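Aminoglycoside 6-adenylyltransferase (Bacillus subtilis, PDB 2PBE) adenylates streptomycin on its O-6 position with ATP, or transfers a guanylyl group from GTP, and so gives the bacterium resistance to the antibiotic. Local coordinates at residues 162-173 against 270-281. Residues are numbered along the deposited sequence; the frame is centred on the assembly and turned at random.
Sequences WMVSTYVVKGLA and YDEGITKYTEGI
In the largely helical C-terminal half of this nucleotidyltransferase, helix 270-283 packs almost parallel to helix 151-173; the axes of segments 162-173 and 270-281 approach to 10.3 Å with an angle of 7° between their directions. Trp162 enters knob-into-hole among Tyr270, Asp271, Ile274 and Thr275, its flat indole offering a broad apolar face to the other backbone. Asp271 CA sits over the centre of the six-membered ring, a CH-pi contact 3.7 Å from the centroid. The Asp271 carboxylate, held by a salt bridge from OD1 to Arg253 and a hydrogen bond between OD2 and Tyr267 OH, has its plane tilted only 10° from that of the ring. Ile274 runs antiparallel beside the indole, CB 3.7 Å from Trp162 CE3. Farther along, compact beta-branched side chains fill the interface: Val169 CG2 meets Thr278 CB at 3.6 Å, the two set roughly perpendicular. Thr166 sets its OG1 between backbone N and carbonyl carbon (chi1 66°), where it donates a hydrogen bond to Met163 O of its own helix; this turns CG2 toward the second helix, 3.9 Å from Tyr277 CE2. No hydrogen bond joins the segments, and at their C-terminal ends the small Ala173 admits a branched neighbour, its CB lying 3.8 Å from Ile281 CG2.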
loop_
_atom_site.group_PDB
_atom_site.type_symbol
_atom_site.label_atom_id
_atom_site.label_comp_id
_atom_site.label_asym_id
_atom_site.label_seq_id
_atom_site.Cartn_x
_atom_site.Cartn_y
_atom_site.Cartn_z
ATOM N N TRP A 162 7.064 -15.648 -11.794
ATOM C CA TRP A 162 7.551 -16.348 -12.964
ATOM C C TRP A 162 6.642 -17.457 -13.466
ATOM O O TRP A 162 6.530 -17.654 -14.682
ATOM C CB TRP A 162 8.958 -16.866 -12.697
ATOM C CG TRP A 162 9.918 -15.757 -12.443
ATOM C CD1 TRP A 162 10.340 -15.304 -11.219
ATOM C CD2 TRP A 162 10.529 -14.911 -13.415
ATOM N NE1 TRP A 162 11.179 -14.224 -11.370
ATOM C CE2 TRP A 162 11.315 -13.954 -12.702
ATOM C CE3 TRP A 162 10.494 -14.858 -14.825
ATOM C CZ2 TRP A 162 12.075 -12.940 -13.347
ATOM C CZ3 TRP A 162 11.255 -13.834 -15.491
ATOM C CH2 TRP A 162 12.036 -12.889 -14.734
HETATM N N MSE A 163 5.987 -18.174 -12.556
HETATM C CA MSE A 163 5.109 -19.244 -12.995
HETATM C C MSE A 163 3.924 -18.730 -13.780
HETATM O O MSE A 163 3.706 -19.151 -14.915
HETATM C CB MSE A 163 4.617 -20.071 -11.809
HETATM C CG MSE A 163 3.745 -21.283 -12.200
HETATM SE SE MSE A 163 4.622 -22.611 -13.371
HETATM C CE MSE A 163 5.336 -23.855 -12.050
ATOM N N VAL A 164 3.155 -17.830 -13.185
ATOM C CA VAL A 164 1.986 -17.310 -13.853
ATOM C C VAL A 164 2.436 -16.575 -15.108
ATOM O O VAL A 164 1.692 -16.434 -16.088
ATOM C CB VAL A 164 1.221 -16.377 -12.932
ATOM C CG1 VAL A 164 0.062 -15.733 -13.672
ATOM C CG2 VAL A 164 0.720 -17.171 -11.728
ATOM N N SER A 165 3.677 -16.120 -15.068
ATOM C CA SER A 165 4.244 -15.404 -16.188
ATOM C C SER A 165 4.241 -16.263 -17.457
ATOM O O SER A 165 4.049 -15.744 -18.567
ATOM C CB SER A 165 5.669 -14.989 -15.844
ATOM O OG SER A 165 6.201 -14.201 -16.870
ATOM N N THR A 166 4.446 -17.572 -17.298
ATOM C CA THR A 166 4.456 -18.485 -18.447
ATOM C C THR A 166 3.073 -18.614 -19.075
ATOM O O THR A 166 2.941 -19.002 -20.240
ATOM C CB THR A 166 4.904 -19.902 -18.084
ATOM O OG1 THR A 166 3.935 -20.499 -17.219
ATOM C CG2 THR A 166 6.258 -19.882 -17.421
ATOM N N TYR A 167 2.045 -18.328 -18.282
ATOM C CA TYR A 167 0.684 -18.399 -18.783
ATOM C C TYR A 167 0.507 -17.269 -19.786
ATOM O O TYR A 167 -0.167 -17.430 -20.791
ATOM C CB TYR A 167 -0.315 -18.264 -17.638
ATOM C CG TYR A 167 -0.344 -19.414 -16.624
ATOM C CD1 TYR A 167 0.718 -20.363 -16.521
ATOM C CD2 TYR A 167 -1.431 -19.530 -15.720
ATOM C CE1 TYR A 167 0.694 -21.404 -15.534
ATOM C CE2 TYR A 167 -1.469 -20.572 -14.731
ATOM C CZ TYR A 167 -0.403 -21.496 -14.650
ATOM O OH TYR A 167 -0.437 -22.473 -13.688
ATOM N N VAL A 168 1.152 -16.138 -19.518
ATOM C CA VAL A 168 1.078 -14.975 -20.402
ATOM C C VAL A 168 1.829 -15.268 -21.706
ATOM O O VAL A 168 1.439 -14.834 -22.799
ATOM C CB VAL A 168 1.698 -13.714 -19.712
ATOM C CG1 VAL A 168 1.545 -12.478 -20.592
ATOM C CG2 VAL A 168 1.017 -13.489 -18.353
ATOM N N VAL A 169 2.914 -16.014 -21.582
ATOM C CA VAL A 169 3.701 -16.373 -22.739
ATOM C C VAL A 169 2.866 -17.281 -23.654
ATOM O O VAL A 169 2.723 -17.002 -24.854
ATOM C CB VAL A 169 4.997 -17.092 -22.298
ATOM C CG1 VAL A 169 5.742 -17.641 -23.499
ATOM C CG2 VAL A 169 5.888 -16.113 -21.546
ATOM N N LYS A 170 2.346 -18.368 -23.076
ATOM C CA LYS A 170 1.513 -19.342 -23.786
ATOM C C LYS A 170 0.300 -18.663 -24.384
ATOM O O LYS A 170 -0.187 -19.063 -25.440
ATOM C CB LYS A 170 1.004 -20.430 -22.845
ATOM C CG LYS A 170 2.068 -21.347 -22.241
ATOM C CD LYS A 170 1.361 -22.554 -21.620
ATOM C CE LYS A 170 2.328 -23.519 -20.993
ATOM N NZ LYS A 170 2.760 -23.103 -19.615
ATOM N N GLY A 171 -0.213 -17.656 -23.683
ATOM C CA GLY A 171 -1.369 -16.924 -24.168
ATOM C C GLY A 171 -1.066 -16.192 -25.461
ATOM O O GLY A 171 -1.833 -16.262 -26.423
ATOM N N LEU A 172 0.068 -15.504 -25.495
ATOM C CA LEU A 172 0.480 -14.749 -26.668
ATOM C C LEU A 172 0.948 -15.635 -27.820
ATOM O O LEU A 172 0.825 -15.250 -28.984
ATOM C CB LEU A 172 1.588 -13.776 -26.292
ATOM C CG LEU A 172 1.257 -12.696 -25.259
ATOM C CD1 LEU A 172 2.515 -11.885 -24.957
ATOM C CD2 LEU A 172 0.153 -11.790 -25.768
ATOM N N ALA A 173 1.477 -16.816 -27.497
ATOM C CA ALA A 173 1.960 -17.740 -28.521
ATOM C C ALA A 173 0.816 -18.525 -29.153
ATOM O O ALA A 173 0.908 -18.946 -30.302
ATOM C CB ALA A 173 2.977 -18.689 -27.926
ATOM N N TYR A 270 14.244 -19.069 -10.794
ATOM C CA TYR A 270 13.067 -18.941 -11.627
ATOM C C TYR A 270 13.316 -17.949 -12.754
ATOM O O TYR A 270 12.871 -18.157 -13.875
ATOM C CB TYR A 270 11.872 -18.478 -10.808
ATOM C CG TYR A 270 11.646 -19.251 -9.527
ATOM C CD1 TYR A 270 11.737 -20.663 -9.498
ATOM C CD2 TYR A 270 11.265 -18.575 -8.336
ATOM C CE1 TYR A 270 11.445 -21.396 -8.301
ATOM C CE2 TYR A 270 10.974 -19.287 -7.136
ATOM C CZ TYR A 270 11.058 -20.698 -7.125
ATOM O OH TYR A 270 10.744 -21.414 -5.986
ATOM N N ASP A 271 14.020 -16.866 -12.445
ATOM C CA ASP A 271 14.338 -15.822 -13.424
ATOM C C ASP A 271 15.022 -16.468 -14.628
ATOM O O ASP A 271 14.499 -16.495 -15.750
ATOM C CB ASP A 271 15.273 -14.793 -12.767
ATOM C CG ASP A 271 15.810 -13.727 -13.739
ATOM O OD1 ASP A 271 15.465 -13.731 -14.940
ATOM O OD2 ASP A 271 16.604 -12.866 -13.270
ATOM N N GLU A 272 16.206 -16.993 -14.369
ATOM C CA GLU A 272 17.013 -17.648 -15.375
ATOM C C GLU A 272 16.287 -18.770 -16.123
ATOM O O GLU A 272 16.339 -18.848 -17.354
ATOM C CB GLU A 272 18.251 -18.205 -14.696
ATOM C CG GLU A 272 19.243 -18.844 -15.598
ATOM C CD GLU A 272 20.444 -19.297 -14.811
ATOM O OE1 GLU A 272 20.252 -20.125 -13.882
ATOM O OE2 GLU A 272 21.567 -18.823 -15.110
ATOM N N GLY A 273 15.646 -19.655 -15.374
ATOM C CA GLY A 273 14.935 -20.757 -15.991
ATOM C C GLY A 273 13.852 -20.306 -16.953
ATOM O O GLY A 273 13.755 -20.810 -18.083
ATOM N N ILE A 274 13.036 -19.343 -16.520
ATOM C CA ILE A 274 11.944 -18.840 -17.345
ATOM C C ILE A 274 12.375 -17.879 -18.430
ATOM O O ILE A 274 11.714 -17.752 -19.461
ATOM C CB ILE A 274 10.841 -18.205 -16.462
ATOM C CG1 ILE A 274 10.384 -19.215 -15.399
ATOM C CG2 ILE A 274 9.673 -17.763 -17.314
ATOM C CD1 ILE A 274 10.100 -20.644 -15.917
ATOM N N THR A 275 13.482 -17.197 -18.200
ATOM C CA THR A 275 14.004 -16.300 -19.200
ATOM C C THR A 275 14.391 -17.188 -20.412
ATOM O O THR A 275 14.000 -16.880 -21.542
ATOM C CB THR A 275 15.211 -15.501 -18.630
ATOM O OG1 THR A 275 14.715 -14.519 -17.713
ATOM C CG2 THR A 275 16.006 -14.797 -19.728
ATOM N N LYS A 276 15.134 -18.280 -20.182
ATOM C CA LYS A 276 15.519 -19.170 -21.284
ATOM C C LYS A 276 14.258 -19.641 -21.982
ATOM O O LYS A 276 14.140 -19.612 -23.211
ATOM C CB LYS A 276 16.278 -20.414 -20.787
ATOM C CG LYS A 276 17.677 -20.174 -20.228
ATOM C CD LYS A 276 18.348 -21.523 -19.914
ATOM C CE LYS A 276 19.653 -21.344 -19.157
ATOM N NZ LYS A 276 20.297 -22.650 -18.880
ATOM N N TYR A 277 13.303 -20.058 -21.169
ATOM C CA TYR A 277 12.042 -20.562 -21.665
ATOM C C TYR A 277 11.267 -19.594 -22.556
ATOM O O TYR A 277 11.115 -19.847 -23.755
ATOM C CB TYR A 277 11.194 -20.997 -20.477
ATOM C CG TYR A 277 9.829 -21.507 -20.863
ATOM C CD1 TYR A 277 9.663 -22.755 -21.519
ATOM C CD2 TYR A 277 8.676 -20.726 -20.592
ATOM C CE1 TYR A 277 8.363 -23.214 -21.904
ATOM C CE2 TYR A 277 7.378 -21.173 -20.963
ATOM C CZ TYR A 277 7.230 -22.409 -21.614
ATOM O OH TYR A 277 5.964 -22.810 -21.966
ATOM N N THR A 278 10.789 -18.480 -22.011
ATOM C CA THR A 278 10.027 -17.565 -22.859
ATOM C C THR A 278 10.855 -17.014 -24.024
ATOM O O THR A 278 10.303 -16.583 -25.038
ATOM C CB THR A 278 9.400 -16.391 -22.063
ATOM O OG1 THR A 278 10.186 -15.209 -22.245
ATOM C CG2 THR A 278 9.314 -16.721 -20.588
ATOM N N GLU A 279 12.176 -17.056 -23.894
ATOM C CA GLU A 279 13.036 -16.590 -24.966
ATOM C C GLU A 279 12.931 -17.636 -26.073
ATOM O O GLU A 279 12.855 -17.299 -27.252
ATOM C CB GLU A 279 14.478 -16.465 -24.475
ATOM C CG GLU A 279 15.174 -15.172 -24.914
ATOM C CD GLU A 279 16.337 -14.757 -23.998
ATOM O OE1 GLU A 279 17.229 -15.594 -23.718
ATOM O OE2 GLU A 279 16.370 -13.582 -23.567
ATOM N N GLY A 280 12.903 -18.910 -25.678
ATOM C CA GLY A 280 12.804 -19.989 -26.644
ATOM C C GLY A 280 11.574 -19.876 -27.515
ATOM O O GLY A 280 11.618 -20.072 -28.726
ATOM N N ILE A 281 10.465 -19.526 -26.884
ATOM C CA ILE A 281 9.187 -19.387 -27.572
ATOM C C ILE A 281 9.035 -18.070 -28.346
ATOM O O ILE A 281 8.464 -18.056 -29.445
ATOM C CB ILE A 281 8.044 -19.560 -26.547
ATOM C CG1 ILE A 281 8.048 -21.021 -26.074
ATOM C CG2 ILE A 281 6.695 -19.128 -27.132
ATOM C CD1 ILE A 281 7.296 -21.235 -24.805
#